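Local coordinates for PA14 domain-containing protein (Clostridium clariflavum, PDB 6QDI), which is the tandem PA14-domain part of a membrane anti-sigma factor, binds calcium, and probably senses biomass polysaccharides outside the cell, at residues 174-179 and 200-205; 275-278 and 284-287. All blocks are in the same frame, centred on the assembly; numbering follows the deposited sequence.

Contact 1: 174-179 and 200-205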
loop_
_atom_site.group_PDB
_atom_site.type_symbol
_atom_site.label_atom_id
_atom_site.label_comp_id
_atom_site.label_asym_id
_atom_site.label_seq_id
_atom_site.Cartn_x
_atom_site.Cartn_y
_atom_site.Cartn_z
ATOM N N GLY A 174 -1.330 15.670 12.261
ATOM C CA GLY A 174 -1.396 14.411 12.979
ATOM C C GLY A 174 -0.056 13.736 13.009
ATOM O O GLY A 174 0.975 14.395 12.858
ATOM N N ILE A 175 -0.058 12.420 13.209
ATOM C CA ILE A 175 1.134 11.581 13.199
ATOM C C ILE A 175 0.982 10.500 12.126
ATOM O O ILE A 175 -0.049 9.827 12.061
ATOM C CB ILE A 175 1.405 10.967 14.588
ATOM C CG1 ILE A 175 1.780 12.081 15.568
ATOM C CG2 ILE A 175 2.537 9.917 14.473
ATOM C CD1 ILE A 175 1.870 11.651 17.004
ATOM N N ASP A 176 2.007 10.360 11.274
ATOM C CA ASP A 176 2.117 9.254 10.308
ATOM C C ASP A 176 3.166 8.270 10.801
ATOM O O ASP A 176 4.269 8.658 11.132
ATOM C CB ASP A 176 2.512 9.784 8.907
ATOM C CG ASP A 176 1.326 10.262 8.095
ATOM O OD1 ASP A 176 0.271 9.601 8.181
ATOM O OD2 ASP A 176 1.448 11.292 7.382
ATOM N N SER A 177 2.773 7.000 10.875
ATOM C CA SER A 177 3.626 5.963 11.433
ATOM C C SER A 177 4.967 5.818 10.718
ATOM O O SER A 177 6.009 5.626 11.350
ATOM C CB SER A 177 2.841 4.658 11.377
ATOM O OG SER A 177 1.709 4.775 12.225
ATOM N N VAL A 178 4.875 5.805 9.388
ATOM C CA VAL A 178 6.002 5.746 8.486
ATOM C C VAL A 178 5.747 6.640 7.280
ATOM O O VAL A 178 4.609 7.030 7.056
ATOM C CB VAL A 178 6.322 4.307 8.005
ATOM C CG1 VAL A 178 6.785 3.424 9.120
ATOM C CG2 VAL A 178 5.153 3.699 7.263
ATOM N N ILE A 179 6.797 6.945 6.532
ATOM C CA ILE A 179 6.633 7.663 5.288
ATOM C C ILE A 179 6.790 6.639 4.156
ATOM O O ILE A 179 7.877 6.377 3.679
ATOM C CB ILE A 179 7.598 8.825 5.149
ATOM C CG1 ILE A 179 7.709 9.673 6.412
ATOM C CG2 ILE A 179 7.225 9.655 3.902
ATOM C CD1 ILE A 179 6.407 10.140 6.968
ATOM N N VAL A 200 2.820 18.196 1.620
ATOM C CA VAL A 200 2.931 17.671 2.966
ATOM C C VAL A 200 4.255 18.124 3.559
ATOM O O VAL A 200 5.273 18.126 2.892
ATOM C CB VAL A 200 2.879 16.140 2.980
ATOM C CG1 VAL A 200 2.948 15.614 4.402
ATOM C CG2 VAL A 200 1.625 15.604 2.299
ATOM N N ARG A 201 4.206 18.470 4.854
ATOM C CA ARG A 201 5.419 18.620 5.647
ATOM C C ARG A 201 5.400 17.608 6.770
ATOM O O ARG A 201 4.480 17.566 7.581
ATOM C CB ARG A 201 5.521 20.029 6.235
ATOM C CG ARG A 201 6.670 20.228 7.220
ATOM C CD ARG A 201 6.975 21.693 7.461
ATOM N NE ARG A 201 5.818 22.409 7.987
ATOM C CZ ARG A 201 5.463 23.630 7.635
ATOM N NH1 ARG A 201 6.127 24.320 6.721
ATOM N NH2 ARG A 201 4.375 24.164 8.176
ATOM N N TRP A 202 6.450 16.780 6.848
ATOM C CA TRP A 202 6.679 15.887 7.968
ATOM C C TRP A 202 7.851 16.426 8.783
ATOM O O TRP A 202 8.886 16.807 8.224
ATOM C CB TRP A 202 6.990 14.455 7.505
ATOM C CG TRP A 202 5.813 13.710 6.965
ATOM C CD1 TRP A 202 4.820 13.153 7.696
ATOM C CD2 TRP A 202 5.521 13.427 5.585
ATOM N NE1 TRP A 202 3.924 12.541 6.877
ATOM C CE2 TRP A 202 4.337 12.685 5.576
ATOM C CE3 TRP A 202 6.151 13.715 4.379
ATOM C CZ2 TRP A 202 3.763 12.220 4.390
ATOM C CZ3 TRP A 202 5.585 13.276 3.213
ATOM C CH2 TRP A 202 4.411 12.532 3.217
ATOM N N THR A 203 7.692 16.427 10.101
ATOM C CA THR A 203 8.724 16.879 10.994
ATOM C C THR A 203 8.848 15.960 12.209
ATOM O O THR A 203 7.902 15.346 12.671
ATOM C CB THR A 203 8.442 18.325 11.472
ATOM O OG1 THR A 203 7.161 18.401 12.097
ATOM C CG2 THR A 203 8.586 19.344 10.374
ATOM N N GLY A 204 10.052 15.959 12.767
ATOM C CA GLY A 204 10.336 15.269 14.013
ATOM C C GLY A 204 11.771 14.866 14.051
ATOM O O GLY A 204 12.659 15.645 13.644
ATOM N N PHE A 205 12.006 13.667 14.569
ATOM C CA PHE A 205 13.375 13.164 14.809
ATOM C C PHE A 205 13.434 11.708 14.432
ATOM O O PHE A 205 12.490 10.968 14.670
ATOM C CB PHE A 205 13.790 13.352 16.278
ATOM C CG PHE A 205 13.955 14.796 16.652
ATOM C CD1 PHE A 205 12.841 15.566 16.984
ATOM C CD2 PHE A 205 15.168 15.419 16.612
ATOM C CE1 PHE A 205 12.955 16.916 17.264
ATOM C CE2 PHE A 205 15.291 16.764 16.927
ATOM C CZ PHE A 205 14.177 17.506 17.214
#
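The backbones at D176 and W202 are not neighbours, their CA atoms standing 8.4 Å apart because strand 157-162 pairs with both 170-176 and 198-207 and so runs between them; the side chains close the gap. D176 directs its carboxylate toward W202 with CG anti to the carbonyl carbon (chi1 -84°), and W202 NE1 donates a hydrogen bond to D176 OD2 at 2.8 Å. The bond is nearly straight, 168° at the hydrogen. OD2 lies almost in the indole plane and accepts through its anti lone pair, the one facing away from OD1, while the carboxylate is turned well out of the ring plane. The in-plane bond, together with the groups over both faces, restricts rotation of the buried indole.

Its faces are held by aliphatic groups. CD1 of I179 sits over the five-membered ring, 3.4 Å from the centroid and only 6° off the normal, a close CH-pi contact; CG2 of the same side chain reaches CZ3 of W202 at 4.0 Å, above the six-membered half. On the opposite face CG1 of V200, two residues earlier on the same strand, lies 3.3 Å above the plane.

These residues belong to the second PA14 domain, a beta sandwich, at the place where the chain leaves strand 170-176 of one sheet and enters strand 180-184 of the other. W202 fills the interior between the sheets, meeting F181 and I273, both of the facing sheet. The carboxylate has further work: Y161 OH shares OD2, and OD1 forms a salt bridge with R40 in the first PA14 domain, linking the two domains at a point where the D176 side chain is about 9 Å from a bound calcium ion.

Contact 2: 275-278 and 284-287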
loop_
_atom_site.group_PDB
_atom_site.type_symbol
_atom_site.label_atom_id
_atom_site.label_comp_id
_atom_site.label_asym_id
_atom_site.label_seq_id
_atom_site.Cartn_x
_atom_site.Cartn_y
_atom_site.Cartn_z
ATOM N N LEU A 275 10.360 7.401 2.466
ATOM C CA LEU A 275 11.622 7.688 3.182
ATOM C C LEU A 275 12.219 6.347 3.614
ATOM O O LEU A 275 11.645 5.637 4.443
ATOM C CB LEU A 275 11.397 8.606 4.384
ATOM C CG LEU A 275 12.646 8.913 5.192
ATOM C CD1 LEU A 275 13.667 9.718 4.410
ATOM C CD2 LEU A 275 12.299 9.627 6.486
ATOM N N GLU A 276 13.385 6.041 3.037
ATOM C CA GLU A 276 14.099 4.804 3.321
ATOM C C GLU A 276 15.491 5.098 3.843
ATOM O O GLU A 276 16.004 6.231 3.713
ATOM C CB GLU A 276 14.213 3.974 2.040
ATOM C CG GLU A 276 12.890 3.459 1.469
ATOM C CD GLU A 276 13.122 2.681 0.183
ATOM O OE1 GLU A 276 13.665 3.283 -0.757
ATOM O OE2 GLU A 276 12.893 1.454 0.162
ATOM N N TRP A 277 16.110 4.064 4.398
ATOM C CA TRP A 277 17.506 4.126 4.770
ATOM C C TRP A 277 18.189 2.825 4.532
ATOM O O TRP A 277 17.571 1.788 4.415
ATOM C CB TRP A 277 17.723 4.577 6.216
ATOM C CG TRP A 277 17.125 3.771 7.309
ATOM C CD1 TRP A 277 16.420 2.616 7.242
ATOM C CD2 TRP A 277 17.181 4.111 8.709
ATOM N NE1 TRP A 277 16.035 2.224 8.495
ATOM C CE2 TRP A 277 16.499 3.131 9.404
ATOM C CE3 TRP A 277 17.733 5.185 9.422
ATOM C CZ2 TRP A 277 16.315 3.199 10.791
ATOM C CZ3 TRP A 277 17.573 5.243 10.795
ATOM C CH2 TRP A 277 16.870 4.266 11.442
ATOM N N GLU A 278 19.513 2.907 4.513
ATOM C CA GLU A 278 20.405 1.745 4.627
ATOM C C GLU A 278 21.376 2.080 5.720
ATOM O O GLU A 278 21.778 3.218 5.881
ATOM C CB GLU A 278 21.035 1.406 3.304
ATOM C CG GLU A 278 22.463 1.656 3.061
ATOM C CD GLU A 278 22.796 1.221 1.662
ATOM O OE1 GLU A 278 23.360 0.150 1.456
ATOM O OE2 GLU A 278 22.392 1.947 0.776
ATOM N N ARG A 284 18.395 -1.512 2.429
ATOM C CA ARG A 284 17.547 -0.405 2.035
ATOM C C ARG A 284 16.084 -0.741 2.276
ATOM O O ARG A 284 15.559 -1.721 1.755
ATOM C CB ARG A 284 17.774 -0.036 0.576
ATOM C CG ARG A 284 16.934 1.139 0.141
ATOM C CD ARG A 284 17.275 1.600 -1.253
ATOM N NE ARG A 284 16.234 2.503 -1.741
ATOM C CZ ARG A 284 16.254 3.063 -2.951
ATOM N NH1 ARG A 284 17.276 2.845 -3.786
ATOM N NH2 ARG A 284 15.263 3.865 -3.309
ATOM N N SER A 285 15.418 0.112 3.065
ATOM C CA SER A 285 14.095 -0.214 3.593
ATOM C C SER A 285 13.477 1.030 4.200
ATOM O O SER A 285 14.179 1.970 4.548
ATOM C CB SER A 285 14.196 -1.326 4.660
ATOM O OG SER A 285 15.147 -1.007 5.661
ATOM N N VAL A 286 12.152 1.036 4.314
ATOM C CA VAL A 286 11.421 2.172 4.872
ATOM C C VAL A 286 11.913 2.404 6.282
ATOM O O VAL A 286 12.024 1.461 7.097
ATOM C CB VAL A 286 9.914 1.819 4.826
ATOM C CG1 VAL A 286 9.081 2.765 5.653
ATOM C CG2 VAL A 286 9.418 1.757 3.384
ATOM N N VAL A 287 12.183 3.666 6.598
ATOM C CA VAL A 287 12.573 3.989 7.967
ATOM C C VAL A 287 11.397 3.657 8.886
ATOM O O VAL A 287 10.288 4.125 8.653
ATOM C CB VAL A 287 12.972 5.474 8.105
ATOM C CG1 VAL A 287 13.408 5.770 9.541
ATOM C CG2 VAL A 287 14.096 5.822 7.160
HETATM O O HOH W 1 9.561 6.147 6.795
HETATM O O HOH W 2 14.231 0.006 7.932
#
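R284 keeps an extended side chain, with CG trans to the backbone N (chi1 -178°), and E276 runs straight beyond CG; the two chains thereby converge on a salt bridge. Both guanidinium donors go to one oxygen, a side-on grip: NE reaches E276 OE1 at 2.9 Å and NH2 reaches it at 3.1 Å. OE1 lies near the guanidinium plane, but NE approaches from above the carboxylate plane, whereas NH2 comes nearly along the C-O bond. Y217 of strand 212-220 makes a cation-pi contact with R284.

After a short connection and a corner at R284, the two-residue strand 285-286 pairs antiparallel with strand 271-279, in the five-stranded sheet of the second PA14 domain. W277 and S285 form its hydrogen-bonded pair, W277 N to S285 O at 2.9 Å and S285 N to W277 O at 3.0 Å; E276 and V286 form the adjoining non-hydrogen-bonded pair. V287 N then donates to L275 O at 3.0 Å, extending the ladder past the short strand.

On the face of the sheet that carries W277 and S285, W277 has CG between the backbone N and carbonyl carbon (chi1 59°), which lays the ring against V287, whose CG2 is 3.7 Å from W277 CG and sits over the five-membered ring. A water in the indole plane accepts from W277 NE1 at 2.9 Å and donates to V286 O and S285 OG, whose hydroxyl also bonds E283 O.

Overall arrangement
Both contacts belong to the second PA14 domain, and they follow one another along the chain, with centres 15 Å apart. Contact 1 is wholly buried in the interior of the sandwich, between two strands of one sheet and the loop that crosses to the other: one edge-on bond to an indole, aliphatic groups over its faces, and little shared surface. Contact 2 is partly exposed, built on a backbone ladder, with an arginine-glutamate bridge, one water at the tryptophan's NH and another bridging two backbone carbonyls. The two meet directly. I179 O probably accepts a hydrogen bond from L275 N, 2.9 Å away, and V178 packs on V286 and V287.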